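Long-range contacts in protein toll (Drosophila melanogaster, PDB 4LXR), which serves as the receptor for cleaved, activated spaetzle C-106, and so switches on the Toll pathway in antifungal defence and dorsal-ventral patterning of the embryo: residues 398-403 with 424-429; 436-441 with 458-463; 673-678 with 695-700. One frame throughout, in Å; residues are numbered along the deposited sequence.

All three contacts lie in the leucine-rich-repeat ectodomain. Contacts 1 and 3 join successive repeats, and contact 2 joins the loop between repeats 12 and 13 to repeat 13. Contacts 1 and 2 follow one another along the chain. Their centres are about 11 Å apart, and they touch. Gln427 OE1 lies 3.1 Å from Tyr462 OH, a probable hydrogen bond, and Leu425 CB packs 3.4 Å from the same Tyr462 OH. Tyr462 therefore serves both contacts. Contact 3 belongs to later repeats; its centre is about 67 Å from that of contact 1 and about 62 Å from that of contact 2. It holds the glycosylated Asn676. In contact 1 the side chain of Asp424 is about 5 Å from another sugar.

Contact 1: residues 398-403 with 424-429; sequences RLRTID and DLQQPL
Arg400 and Asp424 form the charged part of this contact between repeats 11 and 12. Arg400 NH1 lies 3.0 Å from Asp424 OD1 in a salt bridge, but the hydrogen bond within it is weak. The oxygen sits at the edge of the guanidinium, in its plane. The carboxylate itself is turned 79° from that plane. Asp424 OD1 also accepts from Gln426 N at 3.0 Å, which approaches from above the carboxylate plane. This is an Asx turn.

Two waters bridge the segments. Water 1 links backbone to backbone: it donates to Arg400 O at 2.7 Å and accepts a weak bond from Leu425 N. Water 2 links backbone to side chain, joining Ile402 N, in strand 401-402, to Gln426 NE2.

Van der Waals packing is slight. Thr401 CG2 is 3.7 Å from Gln426 NE2, where the two side chains cross. The apolar pair is Ile402 CD1 and Leu425 CD2, at 4.5 Å.

The contact is thus mainly polar and lies at the surface. Asp424 OD1 is shared between the Asx turn and Arg400, so one charged group links the loop's own fold to the preceding repeat.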
loop_
_atom_site.group_PDB
_atom_site.type_symbol
_atom_site.label_atom_id
_atom_site.label_comp_id
_atom_site.label_asym_id
_atom_site.label_seq_id
_atom_site.Cartn_x
_atom_site.Cartn_y
_atom_site.Cartn_z
ATOM N N ARG A 398 -3.535 20.752 -7.292
ATOM C CA ARG A 398 -3.323 21.965 -6.497
ATOM C C ARG A 398 -4.679 22.485 -6.033
ATOM O O ARG A 398 -4.922 23.694 -6.029
ATOM C CB ARG A 398 -2.636 23.061 -7.316
ATOM C CG ARG A 398 -1.364 22.636 -8.070
ATOM C CD ARG A 398 -0.337 21.956 -7.184
ATOM N NE ARG A 398 0.067 22.802 -6.068
ATOM C CZ ARG A 398 0.158 22.399 -4.804
ATOM N NH1 ARG A 398 -0.134 21.145 -4.468
ATOM N NH2 ARG A 398 0.535 23.260 -3.867
ATOM N N LEU A 399 -5.570 21.572 -5.655
ATOM C CA LEU A 399 -6.947 21.947 -5.332
ATOM C C LEU A 399 -6.979 22.845 -4.123
ATOM O O LEU A 399 -6.363 22.543 -3.110
ATOM C CB LEU A 399 -7.810 20.712 -5.074
ATOM C CG LEU A 399 -8.092 19.835 -6.289
ATOM C CD1 LEU A 399 -8.992 18.656 -5.888
ATOM C CD2 LEU A 399 -8.766 20.708 -7.326
ATOM N N ARG A 400 -7.689 23.957 -4.240
ATOM C CA ARG A 400 -7.771 24.918 -3.156
ATOM C C ARG A 400 -9.238 25.214 -2.812
ATOM O O ARG A 400 -9.583 25.406 -1.645
ATOM C CB ARG A 400 -6.982 26.189 -3.506
ATOM C CG ARG A 400 -7.562 27.482 -2.965
ATOM C CD ARG A 400 -6.545 28.264 -2.143
ATOM N NE ARG A 400 -7.146 29.429 -1.492
ATOM C CZ ARG A 400 -7.850 29.372 -0.363
ATOM N NH1 ARG A 400 -8.045 28.202 0.242
ATOM N NH2 ARG A 400 -8.366 30.477 0.160
ATOM N N THR A 401 -10.109 25.239 -3.814
ATOM C CA THR A 401 -11.521 25.455 -3.534
ATOM C C THR A 401 -12.416 24.355 -4.071
ATOM O O THR A 401 -12.150 23.760 -5.117
ATOM C CB THR A 401 -12.044 26.793 -4.093
ATOM O OG1 THR A 401 -12.191 26.684 -5.516
ATOM C CG2 THR A 401 -11.106 27.926 -3.740
ATOM N N ILE A 402 -13.489 24.106 -3.335
ATOM C CA ILE A 402 -14.513 23.159 -3.723
ATOM C C ILE A 402 -15.846 23.886 -3.643
ATOM O O ILE A 402 -16.268 24.287 -2.563
ATOM C CB ILE A 402 -14.541 21.945 -2.784
ATOM C CG1 ILE A 402 -13.154 21.301 -2.715
ATOM C CG2 ILE A 402 -15.599 20.918 -3.253
ATOM C CD1 ILE A 402 -13.158 19.919 -2.089
ATOM N N ASP A 403 -16.493 24.086 -4.789
ATOM C CA ASP A 403 -17.758 24.803 -4.816
ATOM C C ASP A 403 -18.767 24.118 -3.894
ATOM O O ASP A 403 -18.770 22.884 -3.760
ATOM C CB ASP A 403 -18.313 24.866 -6.229
ATOM C CG ASP A 403 -19.566 25.707 -6.310
ATOM O OD1 ASP A 403 -20.666 25.166 -6.057
ATOM O OD2 ASP A 403 -19.448 26.915 -6.604
ATOM N N ASP A 424 -8.332 23.629 2.334
ATOM C CA ASP A 424 -8.535 24.035 3.727
ATOM C C ASP A 424 -10.017 24.191 4.108
ATOM O O ASP A 424 -10.350 24.451 5.270
ATOM C CB ASP A 424 -7.724 25.305 4.057
ATOM C CG ASP A 424 -8.212 26.538 3.312
ATOM O OD1 ASP A 424 -9.108 26.423 2.445
ATOM O OD2 ASP A 424 -7.679 27.637 3.588
ATOM N N LEU A 425 -10.895 24.048 3.118
ATOM C CA LEU A 425 -12.339 24.262 3.282
ATOM C C LEU A 425 -12.695 25.621 3.892
ATOM O O LEU A 425 -13.817 25.828 4.355
ATOM C CB LEU A 425 -13.000 23.116 4.052
ATOM C CG LEU A 425 -12.931 21.729 3.410
ATOM C CD1 LEU A 425 -13.731 20.735 4.240
ATOM C CD2 LEU A 425 -13.433 21.753 1.959
ATOM N N GLN A 426 -11.722 26.531 3.880
ATOM C CA GLN A 426 -11.932 27.957 4.138
ATOM C C GLN A 426 -12.701 28.221 5.422
ATOM O O GLN A 426 -13.709 28.920 5.411
ATOM C CB GLN A 426 -12.640 28.601 2.937
ATOM C CG GLN A 426 -12.132 28.074 1.586
ATOM C CD GLN A 426 -12.514 28.956 0.412
ATOM O OE1 GLN A 426 -12.339 30.174 0.452
ATOM N NE2 GLN A 426 -13.038 28.344 -0.641
ATOM N N GLN A 427 -12.208 27.673 6.526
ATOM C CA GLN A 427 -12.961 27.664 7.769
ATOM C C GLN A 427 -12.454 28.631 8.852
ATOM O O GLN A 427 -11.314 28.524 9.295
ATOM C CB GLN A 427 -12.998 26.246 8.318
ATOM C CG GLN A 427 -13.910 26.095 9.511
ATOM C CD GLN A 427 -15.351 26.423 9.188
ATOM O OE1 GLN A 427 -15.935 25.862 8.263
ATOM N NE2 GLN A 427 -15.932 27.336 9.951
ATOM N N PRO A 428 -13.312 29.577 9.281
ATOM C CA PRO A 428 -12.980 30.559 10.325
ATOM C C PRO A 428 -12.862 29.953 11.726
ATOM O O PRO A 428 -13.692 29.139 12.132
ATOM C CB PRO A 428 -14.149 31.550 10.265
ATOM C CG PRO A 428 -15.260 30.785 9.655
ATOM C CD PRO A 428 -14.611 29.877 8.655
ATOM N N LEU A 429 -11.837 30.382 12.456
ATOM C CA LEU A 429 -11.425 29.744 13.704
ATOM C C LEU A 429 -12.473 29.821 14.798
ATOM O O LEU A 429 -12.647 28.880 15.573
ATOM C CB LEU A 429 -10.115 30.361 14.206
ATOM C CG LEU A 429 -8.797 29.672 13.832
ATOM C CD1 LEU A 429 -8.727 29.310 12.346
ATOM C CD2 LEU A 429 -7.628 30.569 14.226
HETATM O O HOH W 1 -11.118 24.444 0.394
HETATM O O HOH W 2 -13.480 25.238 -0.559
#

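Contact 2: residues 436-441 with 458-463; sequences TQINSP and IIFVYN
The Tyr462 ring meets Ile438 O at its edge, near the ring plane, with CD2 3.3 Å from that oxygen. One face of the same ring is occupied by Phe460 CD2, which stands over its centre. Both rings belong to repeat 13 of the leucine-rich-repeat solenoid. In turn, Tyr462 CE1 lies in plane at the edge of the Phe460 ring. Ile438 packs against both aromatics. Its CG2 is 3.9 Å from Tyr462 CE2, and its CD1 is 4.2 Å from Phe460 CE2. Trp465 also meets the Tyr462 ring, and Ile432 of helix 429-433 touches both Ile438 and Phe460.

Residues 458-463 lead into helix 463-467. The loop 436-441 comes from before strand 450-452. The touching parts, 460-463 and 436-440, run 90° apart.

Asn463 supplies the polar half. Its backbone N donates to Ile438 O at 3.2 Å. Its CG is anti to the backbone N (chi1 174°), which sets that carbon beside Gln437 CG. Asn463 ND2 donates to Asn439 OD1 at 3.1 Å in a nearly straight bond, with the acceptor in the Asn463 amide plane. These two side chains lie side by side and point the same way. Gln437 NE2 gives a weak bond to Asn463 OD1 at 3.3 Å. Asn467 ND2 is also hydrogen-bonded to that oxygen. An alanine at Asn463 would keep the backbone bond but would probably leave Asn439 OD1, Gln437 NE2 and Asn467 ND2 each without its partner in this side chain, and the Gln437 amide freer to turn.

Ser440 closes the contact on the tyrosine side: its CB rests 4.0 Å from Tyr462 CG, while its OG is hydrogen-bonded to Asp464 OD2.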
loop_
_atom_site.group_PDB
_atom_site.type_symbol
_atom_site.label_atom_id
_atom_site.label_comp_id
_atom_site.label_asym_id
_atom_site.label_seq_id
_atom_site.Cartn_x
_atom_site.Cartn_y
_atom_site.Cartn_z
ATOM N N THR A 436 -19.989 25.470 16.087
ATOM C CA THR A 436 -21.039 25.631 15.089
ATOM C C THR A 436 -21.167 24.369 14.220
ATOM O O THR A 436 -20.173 23.743 13.860
ATOM C CB THR A 436 -20.818 26.914 14.238
ATOM O OG1 THR A 436 -21.021 28.073 15.064
ATOM C CG2 THR A 436 -21.779 26.975 13.048
ATOM N N GLN A 437 -22.407 23.985 13.936
ATOM C CA GLN A 437 -22.698 22.831 13.110
ATOM C C GLN A 437 -22.467 23.215 11.649
ATOM O O GLN A 437 -23.254 23.955 11.053
ATOM C CB GLN A 437 -24.142 22.380 13.347
ATOM C CG GLN A 437 -24.443 20.944 12.935
ATOM C CD GLN A 437 -25.753 20.435 13.519
ATOM O OE1 GLN A 437 -26.424 21.141 14.272
ATOM N NE2 GLN A 437 -26.119 19.204 13.176
ATOM N N ILE A 438 -21.370 22.728 11.081
ATOM C CA ILE A 438 -20.946 23.165 9.759
ATOM C C ILE A 438 -20.776 21.957 8.867
ATOM O O ILE A 438 -19.971 21.082 9.160
ATOM C CB ILE A 438 -19.595 23.915 9.828
ATOM C CG1 ILE A 438 -19.621 24.973 10.935
ATOM C CG2 ILE A 438 -19.266 24.547 8.481
ATOM C CD1 ILE A 438 -18.271 25.223 11.592
ATOM N N ASN A 439 -21.547 21.885 7.791
ATOM C CA ASN A 439 -21.366 20.786 6.839
ATOM C C ASN A 439 -20.274 21.092 5.819
ATOM O O ASN A 439 -20.215 22.198 5.281
ATOM C CB ASN A 439 -22.672 20.456 6.107
ATOM C CG ASN A 439 -23.680 19.744 6.992
ATOM O OD1 ASN A 439 -23.316 18.935 7.848
ATOM N ND2 ASN A 439 -24.958 20.042 6.783
ATOM N N SER A 440 -19.415 20.106 5.575
ATOM C CA SER A 440 -18.462 20.142 4.471
ATOM C C SER A 440 -19.197 20.053 3.123
ATOM O O SER A 440 -20.366 19.680 3.081
ATOM C CB SER A 440 -17.478 18.979 4.598
ATOM O OG SER A 440 -17.992 17.805 3.982
ATOM N N PRO A 441 -18.513 20.405 2.017
ATOM C CA PRO A 441 -19.095 20.249 0.673
ATOM C C PRO A 441 -19.459 18.798 0.336
ATOM O O PRO A 441 -20.200 18.540 -0.618
ATOM C CB PRO A 441 -17.968 20.732 -0.258
ATOM C CG PRO A 441 -17.176 21.675 0.565
ATOM C CD PRO A 441 -17.228 21.131 1.978
ATOM N N ILE A 458 -6.895 20.747 6.415
ATOM C CA ILE A 458 -8.100 20.670 7.208
ATOM C C ILE A 458 -7.718 20.950 8.662
ATOM O O ILE A 458 -6.651 20.523 9.129
ATOM C CB ILE A 458 -8.744 19.276 7.070
ATOM C CG1 ILE A 458 -9.014 18.958 5.590
ATOM C CG2 ILE A 458 -10.005 19.172 7.898
ATOM C CD1 ILE A 458 -10.072 19.815 4.966
ATOM N N ILE A 459 -8.570 21.693 9.363
ATOM C CA ILE A 459 -8.327 22.010 10.765
ATOM C C ILE A 459 -9.423 21.475 11.670
ATOM O O ILE A 459 -9.345 21.597 12.885
ATOM C CB ILE A 459 -8.207 23.542 10.998
ATOM C CG1 ILE A 459 -9.491 24.252 10.587
ATOM C CG2 ILE A 459 -7.043 24.112 10.223
ATOM C CD1 ILE A 459 -9.504 25.715 10.961
ATOM N N PHE A 460 -10.442 20.866 11.083
ATOM C CA PHE A 460 -11.660 20.592 11.834
ATOM C C PHE A 460 -12.354 19.330 11.347
ATOM O O PHE A 460 -12.431 19.084 10.139
ATOM C CB PHE A 460 -12.585 21.804 11.673
ATOM C CG PHE A 460 -13.944 21.635 12.275
ATOM C CD1 PHE A 460 -14.108 21.574 13.651
ATOM C CD2 PHE A 460 -15.069 21.609 11.466
ATOM C CE1 PHE A 460 -15.373 21.449 14.215
ATOM C CE2 PHE A 460 -16.333 21.486 12.013
ATOM C CZ PHE A 460 -16.486 21.408 13.397
ATOM N N VAL A 461 -12.866 18.539 12.286
ATOM C CA VAL A 461 -13.708 17.393 11.953
ATOM C C VAL A 461 -15.151 17.853 11.732
ATOM O O VAL A 461 -15.871 18.107 12.689
ATOM C CB VAL A 461 -13.685 16.341 13.078
ATOM C CG1 VAL A 461 -14.563 15.179 12.715
ATOM C CG2 VAL A 461 -12.256 15.883 13.348
ATOM N N TYR A 462 -15.562 17.958 10.470
ATOM C CA TYR A 462 -16.881 18.498 10.109
ATOM C C TYR A 462 -18.076 17.661 10.559
ATOM O O TYR A 462 -17.953 16.468 10.809
ATOM C CB TYR A 462 -16.954 18.773 8.593
ATOM C CG TYR A 462 -16.213 20.025 8.206
ATOM C CD1 TYR A 462 -14.819 20.054 8.193
ATOM C CD2 TYR A 462 -16.902 21.191 7.884
ATOM C CE1 TYR A 462 -14.131 21.214 7.861
ATOM C CE2 TYR A 462 -16.222 22.351 7.533
ATOM C CZ TYR A 462 -14.838 22.358 7.530
ATOM O OH TYR A 462 -14.166 23.510 7.192
ATOM N N ASN A 463 -19.239 18.301 10.635
ATOM C CA ASN A 463 -20.457 17.672 11.148
ATOM C C ASN A 463 -20.957 16.492 10.322
ATOM O O ASN A 463 -21.321 15.449 10.873
ATOM C CB ASN A 463 -21.577 18.708 11.290
ATOM C CG ASN A 463 -22.905 18.081 11.677
ATOM O OD1 ASN A 463 -23.152 17.791 12.846
ATOM N ND2 ASN A 463 -23.770 17.868 10.691
#

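Contact 3: residues 673-678 with 695-700; sequences AGNNLT and SWNHLQ. With NAG (2-acetamido-2-deoxy-beta-D-glucopyranose), chain G.
Asn697 and Leu677 lie side by side, their side chains pointing the same way. Asn697 CG is anti to the carbonyl carbon (chi1 -85°), and chi2 (-97°) then turns OD1 to Leu677 and ND2 to Ser695. Asn697 OD1 accepts from Leu677 N at 3.0 Å, in the carbonyl plane and on a lone pair. Asn697 ND2 donates to Ser695 O at 2.9 Å and also to Leu672 O. Gly674 N gives a second bond to Ser695 O, at 3.1 Å, from the opposite face of its plane. Both ends of the buried amide are thus satisfied by backbone. Asn675, one repeat earlier, has nearly the same chi1 (-80°). It largely repeats the pattern, with its OD1 accepting from Leu653 N and its ND2 donating to Leu648 O and Leu672 O.

The partly exposed His698 has one face of its ring under Asn676 CA. That carbon is 4.0 Å from the ring centroid, almost on the ring normal, a CH-pi contact. His698 NE2 donates to O5 of the sugar at 3.0 Å. This sugar is the N-acetylglucosamine bonded to Asn676 ND2, so the histidine touches both the glycosylated residue and its glycan. Thr678 CG2 packs on His698 CB.

The backbones are joined again by His698 N to Leu677 O at 2.8 Å. Among the buried side chains, Leu677 CB meets Leu699 CD2 at 4.2 Å.

Asparagines at equivalent places in successive repeats that bond to the backbone of adjoining turns, with a leucine two residues on, are the signature of leucine-rich repeats, here repeats 17 and 18.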
loop_
_atom_site.group_PDB
_atom_site.type_symbol
_atom_site.label_atom_id
_atom_site.label_comp_id
_atom_site.label_asym_id
_atom_site.label_seq_id
_atom_site.Cartn_x
_atom_site.Cartn_y
_atom_site.Cartn_z
ATOM N N ALA A 673 10.731 21.111 56.735
ATOM C CA ALA A 673 11.971 20.512 57.218
ATOM C C ALA A 673 13.166 21.408 56.931
ATOM O O ALA A 673 13.315 21.920 55.819
ATOM C CB ALA A 673 12.182 19.126 56.607
ATOM N N GLY A 674 14.003 21.616 57.941
ATOM C CA GLY A 674 15.262 22.314 57.750
ATOM C C GLY A 674 15.170 23.821 57.870
ATOM O O GLY A 674 15.822 24.544 57.131
ATOM N N ASN A 675 14.361 24.295 58.809
ATOM C CA ASN A 675 14.204 25.720 59.039
ATOM C C ASN A 675 14.636 26.137 60.453
ATOM O O ASN A 675 15.197 25.324 61.190
ATOM C CB ASN A 675 12.771 26.142 58.724
ATOM C CG ASN A 675 12.538 26.316 57.231
ATOM O OD1 ASN A 675 12.933 27.326 56.662
ATOM N ND2 ASN A 675 11.911 25.334 56.595
ATOM N N ASN A 676 14.393 27.396 60.818
ATOM C CA ASN A 676 14.859 27.930 62.095
ATOM C C ASN A 676 13.738 28.145 63.120
ATOM O O ASN A 676 13.805 29.080 63.916
ATOM C CB ASN A 676 15.577 29.275 61.878
ATOM C CG ASN A 676 17.019 29.119 61.408
ATOM O OD1 ASN A 676 17.329 28.277 60.568
ATOM N ND2 ASN A 676 17.903 29.943 61.956
ATOM N N LEU A 677 12.708 27.303 63.091
ATOM C CA LEU A 677 11.523 27.519 63.919
ATOM C C LEU A 677 11.796 27.203 65.383
ATOM O O LEU A 677 12.252 26.105 65.708
ATOM C CB LEU A 677 10.350 26.662 63.427
ATOM C CG LEU A 677 9.738 27.017 62.063
ATOM C CD1 LEU A 677 8.647 26.043 61.642
ATOM C CD2 LEU A 677 9.213 28.446 62.089
ATOM N N THR A 678 11.491 28.153 66.266
ATOM C CA THR A 678 11.718 27.950 67.697
ATOM C C THR A 678 10.441 27.674 68.503
ATOM O O THR A 678 10.507 27.212 69.636
ATOM C CB THR A 678 12.501 29.118 68.324
ATOM O OG1 THR A 678 11.840 30.360 68.044
ATOM C CG2 THR A 678 13.923 29.161 67.770
ATOM N N SER A 695 10.281 18.813 61.096
ATOM C CA SER A 695 11.563 18.202 61.432
ATOM C C SER A 695 12.740 19.134 61.117
ATOM O O SER A 695 12.626 20.057 60.302
ATOM C CB SER A 695 11.734 16.860 60.703
ATOM O OG SER A 695 11.658 17.012 59.293
ATOM N N TRP A 696 13.868 18.886 61.777
ATOM C CA TRP A 696 15.086 19.674 61.584
ATOM C C TRP A 696 14.853 21.170 61.705
ATOM O O TRP A 696 15.279 21.952 60.857
ATOM C CB TRP A 696 15.792 19.289 60.277
ATOM C CG TRP A 696 16.122 17.838 60.303
ATOM C CD1 TRP A 696 15.409 16.818 59.728
ATOM C CD2 TRP A 696 17.204 17.223 61.014
ATOM N NE1 TRP A 696 15.999 15.606 60.026
ATOM C CE2 TRP A 696 17.103 15.831 60.809
ATOM C CE3 TRP A 696 18.253 17.716 61.797
ATOM C CZ2 TRP A 696 18.016 14.929 61.357
ATOM C CZ3 TRP A 696 19.158 16.820 62.336
ATOM C CH2 TRP A 696 19.031 15.443 62.120
ATOM N N ASN A 697 14.157 21.553 62.771
ATOM C CA ASN A 697 13.998 22.953 63.121
ATOM C C ASN A 697 14.703 23.223 64.447
ATOM O O ASN A 697 15.636 22.498 64.787
ATOM C CB ASN A 697 12.521 23.342 63.121
ATOM C CG ASN A 697 12.026 23.734 61.724
ATOM O OD1 ASN A 697 11.977 24.909 61.395
ATOM N ND2 ASN A 697 11.678 22.746 60.902
ATOM N N HIS A 698 14.287 24.248 65.188
ATOM C CA HIS A 698 14.929 24.563 66.475
ATOM C C HIS A 698 13.969 24.389 67.653
ATOM O O HIS A 698 14.038 25.142 68.626
ATOM C CB HIS A 698 15.459 26.008 66.500
ATOM C CG HIS A 698 16.574 26.275 65.535
ATOM N ND1 HIS A 698 17.057 25.324 64.663
ATOM C CD2 HIS A 698 17.302 27.395 65.307
ATOM C CE1 HIS A 698 18.031 25.845 63.937
ATOM N NE2 HIS A 698 18.200 27.100 64.311
ATOM N N LEU A 699 13.072 23.417 67.559
ATOM C CA LEU A 699 11.985 23.291 68.524
ATOM C C LEU A 699 12.426 22.555 69.774
ATOM O O LEU A 699 13.144 21.556 69.703
ATOM C CB LEU A 699 10.792 22.565 67.900
ATOM C CG LEU A 699 10.174 23.158 66.633
ATOM C CD1 LEU A 699 9.157 22.162 66.081
ATOM C CD2 LEU A 699 9.505 24.487 66.935
ATOM N N GLN A 700 11.978 23.041 70.921
ATOM C CA GLN A 700 12.331 22.413 72.186
ATOM C C GLN A 700 11.125 21.755 72.830
ATOM O O GLN A 700 11.263 20.868 73.675
ATOM C CB GLN A 700 12.950 23.440 73.130
ATOM C CG GLN A 700 14.247 24.029 72.604
ATOM C CD GLN A 700 15.115 24.611 73.704
ATOM O OE1 GLN A 700 15.003 24.222 74.866
ATOM N NE2 GLN A 700 15.989 25.539 73.340
HETATM C C1 NAG G . 19.236 29.620 61.513
HETATM C C2 NAG G . 20.152 30.844 61.533
HETATM C C3 NAG G . 21.556 30.458 61.067
HETATM C C4 NAG G . 22.083 29.260 61.847
HETATM C C5 NAG G . 21.064 28.122 61.830
HETATM C C6 NAG G . 21.445 26.966 62.727
HETATM C C7 NAG G . 18.752 32.829 61.106
HETATM C C8 NAG G . 18.305 33.822 60.071
HETATM N N2 NAG G . 19.614 31.897 60.685
HETATM O O3 NAG G . 22.446 31.560 61.209
HETATM O O4 NAG G . 23.290 28.823 61.231
HETATM O O5 NAG G . 19.796 28.596 62.303
HETATM O O6 NAG G . 21.581 25.761 61.986
HETATM O O7 NAG G . 18.351 32.871 62.266
HETATM O O HOH W 3 13.067 26.373 70.969
#